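Local coordinates for enoyl-CoA hydratase/isomerase family protein (Pseudomonas syringae pv. tomato, PDB 3OT6) that probably acts on coenzyme A thioesters as a hydratase or isomerase of the crotonase-like family, though its exact substrate and reaction are not established, at residues R88-H93 and A110-S115; V51-Q56 and F95-A100. One frame throughout, in Å; residues are numbered along the deposited sequence.

The two contacts lie with their centres about 10 Å apart in the core of one crotonase-like domain, and their segments alternate along the chain: 51-56, 88-93, 95-100, then 110-115. Contact 2 pairs neighbouring parallel strands of the six-stranded sheet, while contact 1 joins the ends of two helices packed against that sheet. Helix 73-91 belongs to the connection between the two strands and leads through a short turn into strand 97-100; helix 108-113 follows soon after. I97 and V99 of contact 2 reach M90 and L112 of contact 1, and V51 meets H93. Here the helices of contact 1 pack on the strands of contact 2, so both belong to one buried core.

Contact 1 of 2, residues R88-H93 and A110-S115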
loop_
_atom_site.group_PDB
_atom_site.type_symbol
_atom_site.label_atom_id
_atom_site.label_comp_id
_atom_site.label_asym_id
_atom_site.label_seq_id
_atom_site.Cartn_x
_atom_site.Cartn_y
_atom_site.Cartn_z
ATOM N N ARG A 88 -4.881 -7.437 -0.711
ATOM C CA ARG A 88 -6.257 -7.846 -0.708
ATOM C C ARG A 88 -6.875 -7.639 0.710
ATOM O O ARG A 88 -8.029 -7.275 0.855
ATOM C CB ARG A 88 -6.337 -9.309 -1.137
ATOM C CG ARG A 88 -7.715 -9.717 -1.544
ATOM C CD ARG A 88 -8.119 -10.873 -0.724
ATOM N NE ARG A 88 -9.351 -11.506 -1.154
ATOM C CZ ARG A 88 -10.482 -11.419 -0.462
ATOM N NH1 ARG A 88 -10.490 -10.729 0.678
ATOM N NH2 ARG A 88 -11.581 -12.005 -0.910
ATOM N N ARG A 89 -6.102 -7.816 1.762
ATOM C CA ARG A 89 -6.697 -7.705 3.076
ATOM C C ARG A 89 -6.942 -6.245 3.335
ATOM O O ARG A 89 -7.974 -5.890 3.854
ATOM C CB ARG A 89 -5.805 -8.308 4.163
ATOM C CG ARG A 89 -6.261 -7.945 5.534
ATOM C CD ARG A 89 -5.315 -8.423 6.604
ATOM N NE ARG A 89 -5.964 -8.240 7.891
ATOM C CZ ARG A 89 -5.437 -8.573 9.046
ATOM N NH1 ARG A 89 -4.233 -9.106 9.106
ATOM N NH2 ARG A 89 -6.134 -8.387 10.130
HETATM N N MSE A 90 -6.024 -5.385 2.906
HETATM C CA MSE A 90 -6.191 -3.960 3.130
HETATM C C MSE A 90 -7.396 -3.427 2.412
HETATM O O MSE A 90 -8.080 -2.542 2.910
HETATM C CB MSE A 90 -4.950 -3.173 2.697
HETATM C CG MSE A 90 -3.785 -3.345 3.626
HETATM SE SE MSE A 90 -2.076 -2.642 2.940
HETATM C CE MSE A 90 -2.391 -0.693 2.949
ATOM N N LEU A 91 -7.649 -3.934 1.223
ATOM C CA LEU A 91 -8.782 -3.444 0.423
ATOM C C LEU A 91 -10.084 -4.013 0.961
ATOM O O LEU A 91 -11.180 -3.550 0.613
ATOM C CB LEU A 91 -8.610 -3.834 -1.029
ATOM C CG LEU A 91 -7.528 -3.034 -1.769
ATOM C CD1 LEU A 91 -7.102 -3.829 -3.002
ATOM C CD2 LEU A 91 -8.153 -1.741 -2.175
ATOM N N SER A 92 -9.983 -5.020 1.821
ATOM C CA SER A 92 -11.231 -5.544 2.390
ATOM C C SER A 92 -11.313 -5.228 3.899
ATOM O O SER A 92 -12.213 -5.685 4.565
ATOM C CB SER A 92 -11.475 -7.004 2.062
ATOM O OG SER A 92 -10.384 -7.740 2.417
ATOM N N HIS A 93 -10.460 -4.314 4.369
ATOM C CA HIS A 93 -10.428 -4.009 5.754
ATOM C C HIS A 93 -11.747 -3.376 6.241
ATOM O O HIS A 93 -12.266 -2.456 5.621
ATOM C CB HIS A 93 -9.239 -3.083 6.029
ATOM C CG HIS A 93 -8.900 -2.948 7.480
ATOM N ND1 HIS A 93 -8.426 -4.013 8.228
ATOM C CD2 HIS A 93 -9.005 -1.890 8.332
ATOM C CE1 HIS A 93 -8.205 -3.607 9.467
ATOM N NE2 HIS A 93 -8.561 -2.328 9.562
ATOM N N ALA A 110 4.623 1.357 -3.782
ATOM C CA ALA A 110 3.549 2.104 -4.416
ATOM C C ALA A 110 2.240 1.258 -4.486
ATOM O O ALA A 110 1.140 1.837 -4.552
ATOM C CB ALA A 110 3.955 2.651 -5.804
ATOM N N PHE A 111 2.346 -0.076 -4.493
ATOM C CA PHE A 111 1.158 -0.884 -4.342
ATOM C C PHE A 111 0.412 -0.674 -3.038
ATOM O O PHE A 111 -0.802 -0.870 -2.969
ATOM C CB PHE A 111 1.421 -2.340 -4.608
ATOM C CG PHE A 111 1.598 -2.623 -6.078
ATOM C CD1 PHE A 111 0.580 -2.290 -6.994
ATOM C CD2 PHE A 111 2.765 -3.178 -6.564
ATOM C CE1 PHE A 111 0.741 -2.551 -8.398
ATOM C CE2 PHE A 111 2.939 -3.418 -7.913
ATOM C CZ PHE A 111 1.944 -3.102 -8.847
ATOM N N LEU A 112 1.106 -0.252 -1.998
ATOM C CA LEU A 112 0.409 -0.023 -0.751
ATOM C C LEU A 112 -0.577 1.121 -0.930
ATOM O O LEU A 112 -1.660 1.055 -0.332
ATOM C CB LEU A 112 1.348 0.301 0.409
ATOM C CG LEU A 112 2.362 -0.747 0.808
ATOM C CD1 LEU A 112 3.181 -0.160 2.013
ATOM C CD2 LEU A 112 1.641 -1.980 1.186
ATOM N N LEU A 113 -0.212 2.159 -1.705
ATOM C CA LEU A 113 -1.127 3.298 -1.987
ATOM C C LEU A 113 -2.377 2.921 -2.829
ATOM O O LEU A 113 -3.421 3.621 -2.796
ATOM C CB LEU A 113 -0.391 4.466 -2.660
ATOM C CG LEU A 113 0.884 5.038 -1.996
ATOM C CD1 LEU A 113 1.771 5.676 -3.075
ATOM C CD2 LEU A 113 0.470 6.031 -0.900
ATOM N N LEU A 114 -2.241 1.856 -3.609
ATOM C CA LEU A 114 -3.294 1.336 -4.423
ATOM C C LEU A 114 -4.184 0.351 -3.628
ATOM O O LEU A 114 -5.124 -0.223 -4.185
ATOM C CB LEU A 114 -2.687 0.673 -5.676
ATOM C CG LEU A 114 -1.862 1.632 -6.571
ATOM C CD1 LEU A 114 -1.556 1.051 -7.959
ATOM C CD2 LEU A 114 -2.516 3.008 -6.742
ATOM N N SER A 115 -3.924 0.189 -2.330
ATOM C CA SER A 115 -4.615 -0.814 -1.549
ATOM C C SER A 115 -5.445 -0.167 -0.421
ATOM O O SER A 115 -5.859 -0.843 0.485
ATOM C CB SER A 115 -3.576 -1.721 -0.900
ATOM O OG SER A 115 -2.844 -2.397 -1.894
#
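M90 and L91, side by side in the last turn of helix 73-91, close on S115, which follows the end of helix 108-113. L91 and S115 bring their CA atoms to 5.3 Å, an approach suited to a residue as small as serine. M90, a selenomethionine here, sets its CB against the carbonyl oxygen of S115 at 3.3 Å. Its chain then runs on to L112, and the two side chains cross obliquely, SE lying 4.2 Å from L112 CD2. A bend at the last torsion (chi3 69°) places CE beside the backbone, 3.8 Å from L112 O. The long, unbranched selenoether chain can thus follow both a leucine branch and a peptide. L91 works differently: CG and CD2 lie against the S115 peptide, with CD2 3.6 Å from S115 C, and CD2 also approaches L114 O. No hydrogen bond crosses the contact. The hydroxyl of S115 turns back into its own segment, OG donating to F111 O at 2.8 Å from a position tilted 30° out of the carbonyl plane. OG is thereby satisfied at the helix end; CB, placed by the backbone, faces M90 CB and CE. In relatives the N-terminal start of the helix equivalent to 108-113 lends a peptide N-H to the oxyanion hole; the contact lies at the other end of that helix. Around it, L91 also packs on L216 and L220 of helix 202-230 and L146 of helix 141-150, while I97 CD1 and V99 CG2 of strand 97-100 pack against the carbonyl oxygens of M90 and L112 respectively.

Contact 2 of 2, residues V51-Q56 and F95-A100; sequences VIVTGQ and FPIIVA
Strands 50-54 and 97-100 are parallel neighbours in the six-stranded sheet of the crotonase-like fold. The connection between them passes through strand 58-59 of the second sheet and helices 66-71 and 73-91, a beta-beta-alpha unit of the kind this fold repeats. V51, I52 and V53 pair in register with I97, I98 and V99, and the strand segments cross at -26°. V51 and V53 turn their peptide groups to the partner strand. V51 N donates to P96 O at 2.9 Å, and proline, which has no N-H to donate, serves here through its carbonyl. I98 N bonds V51 O at 2.7 Å; the bonds from V53 N to I98 O and from A100 N to V53 O fall in the same range. Between them, CA-H groups of I97, I52 and V99 make the supplementary C-H...O contacts usual in sheets. On one face V51 and I97 extend together in the same direction. Valine and isoleucine favour the extended backbone, and their branches reach the neighbouring strand: V51 CG1 and V53 CG2 both meet I97 CG2, each at 4.0 Å. On the other face I52 and I98 run alongside one another, and I52 CG2 rests on the small A100 CB at 3.9 Å. I52 and I98 pack on helix 186-197. At the end of the pair T54 uses its side chain: OG1, anti to the backbone N (chi1 -162°), donates to A100 O at 2.7 Å, whereas G55 N stays too far away to bond. The hydroxyl thus takes over where the peptide bonding gives out. Directional peptide bonds fix the register, and the apolar side chains on both faces, with the helices over them, probably help to keep these bonds away from water.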
loop_
_atom_site.group_PDB
_atom_site.type_symbol
_atom_site.label_atom_id
_atom_site.label_comp_id
_atom_site.label_asym_id
_atom_site.label_seq_id
_atom_site.Cartn_x
_atom_site.Cartn_y
_atom_site.Cartn_z
ATOM N N VAL A 51 -7.394 3.517 10.242
ATOM C CA VAL A 51 -5.966 3.129 10.168
ATOM C C VAL A 51 -5.252 4.148 9.321
ATOM O O VAL A 51 -5.799 4.614 8.314
ATOM C CB VAL A 51 -5.752 1.736 9.519
ATOM C CG1 VAL A 51 -4.263 1.522 9.207
ATOM C CG2 VAL A 51 -6.295 0.558 10.447
ATOM N N ILE A 52 -4.079 4.581 9.797
ATOM C CA ILE A 52 -3.106 5.406 9.018
ATOM C C ILE A 52 -1.794 4.590 8.861
ATOM O O ILE A 52 -1.133 4.333 9.848
ATOM C CB ILE A 52 -2.725 6.691 9.723
ATOM C CG1 ILE A 52 -3.885 7.638 9.814
ATOM C CG2 ILE A 52 -1.689 7.456 8.882
ATOM C CD1 ILE A 52 -3.469 9.037 10.469
ATOM N N VAL A 53 -1.436 4.180 7.649
ATOM C CA VAL A 53 -0.185 3.485 7.406
ATOM C C VAL A 53 0.786 4.561 6.918
ATOM O O VAL A 53 0.441 5.366 6.056
ATOM C CB VAL A 53 -0.327 2.371 6.304
ATOM C CG1 VAL A 53 1.022 1.690 6.016
ATOM C CG2 VAL A 53 -1.319 1.298 6.705
ATOM N N THR A 54 1.992 4.594 7.481
ATOM C CA THR A 54 3.019 5.563 7.086
ATOM C C THR A 54 4.410 4.914 7.178
ATOM O O THR A 54 4.550 3.789 7.650
ATOM C CB THR A 54 2.918 6.912 7.949
ATOM O OG1 THR A 54 3.633 7.970 7.269
ATOM C CG2 THR A 54 3.490 6.753 9.382
ATOM N N GLY A 55 5.441 5.594 6.720
ATOM C CA GLY A 55 6.774 5.022 6.756
ATOM C C GLY A 55 7.736 5.858 7.594
ATOM O O GLY A 55 7.378 6.337 8.668
ATOM N N GLN A 56 8.959 6.039 7.104
ATOM C CA GLN A 56 9.945 6.882 7.767
ATOM C C GLN A 56 10.096 8.184 6.992
ATOM O O GLN A 56 9.604 8.315 5.858
ATOM C CB GLN A 56 11.277 6.118 7.883
ATOM C CG GLN A 56 11.228 4.979 8.935
ATOM C CD GLN A 56 10.730 5.497 10.288
ATOM O OE1 GLN A 56 11.311 6.427 10.860
ATOM N NE2 GLN A 56 9.635 4.931 10.783
ATOM N N PHE A 95 -12.524 -1.132 8.372
ATOM C CA PHE A 95 -12.498 0.305 8.678
ATOM C C PHE A 95 -11.576 0.995 7.640
ATOM O O PHE A 95 -10.772 0.315 6.972
ATOM C CB PHE A 95 -12.015 0.567 10.142
ATOM C CG PHE A 95 -12.783 -0.189 11.134
ATOM C CD1 PHE A 95 -13.930 0.360 11.693
ATOM C CD2 PHE A 95 -12.429 -1.498 11.458
ATOM C CE1 PHE A 95 -14.700 -0.370 12.571
ATOM C CE2 PHE A 95 -13.200 -2.245 12.322
ATOM C CZ PHE A 95 -14.355 -1.683 12.864
ATOM N N PRO A 96 -11.694 2.327 7.507
ATOM C CA PRO A 96 -10.973 3.041 6.491
ATOM C C PRO A 96 -9.455 2.927 6.686
ATOM O O PRO A 96 -8.977 3.019 7.816
ATOM C CB PRO A 96 -11.463 4.494 6.691
ATOM C CG PRO A 96 -12.916 4.320 7.224
ATOM C CD PRO A 96 -12.657 3.209 8.212
ATOM N N ILE A 97 -8.711 2.697 5.603
ATOM C CA ILE A 97 -7.263 2.783 5.626
ATOM C C ILE A 97 -6.740 4.016 4.856
ATOM O O ILE A 97 -7.040 4.217 3.646
ATOM C CB ILE A 97 -6.615 1.498 5.135
ATOM C CG1 ILE A 97 -7.095 0.317 5.983
ATOM C CG2 ILE A 97 -5.065 1.589 5.269
ATOM C CD1 ILE A 97 -6.507 -1.025 5.557
ATOM N N ILE A 98 -6.000 4.859 5.588
ATOM C CA ILE A 98 -5.302 6.012 5.044
ATOM C C ILE A 98 -3.857 5.615 4.886
ATOM O O ILE A 98 -3.253 4.976 5.773
ATOM C CB ILE A 98 -5.403 7.226 5.976
ATOM C CG1 ILE A 98 -6.864 7.545 6.279
ATOM C CG2 ILE A 98 -4.773 8.464 5.363
ATOM C CD1 ILE A 98 -7.066 8.700 7.390
ATOM N N VAL A 99 -3.296 5.921 3.734
ATOM C CA VAL A 99 -1.849 5.750 3.580
ATOM C C VAL A 99 -1.301 7.146 3.476
ATOM O O VAL A 99 -1.761 7.963 2.620
ATOM C CB VAL A 99 -1.446 4.874 2.346
ATOM C CG1 VAL A 99 0.101 4.841 2.186
ATOM C CG2 VAL A 99 -1.995 3.480 2.534
ATOM N N ALA A 100 -0.379 7.429 4.381
ATOM C CA ALA A 100 0.245 8.733 4.493
ATOM C C ALA A 100 1.682 8.547 4.034
ATOM O O ALA A 100 2.538 8.039 4.812
ATOM C CB ALA A 100 0.213 9.206 5.936
#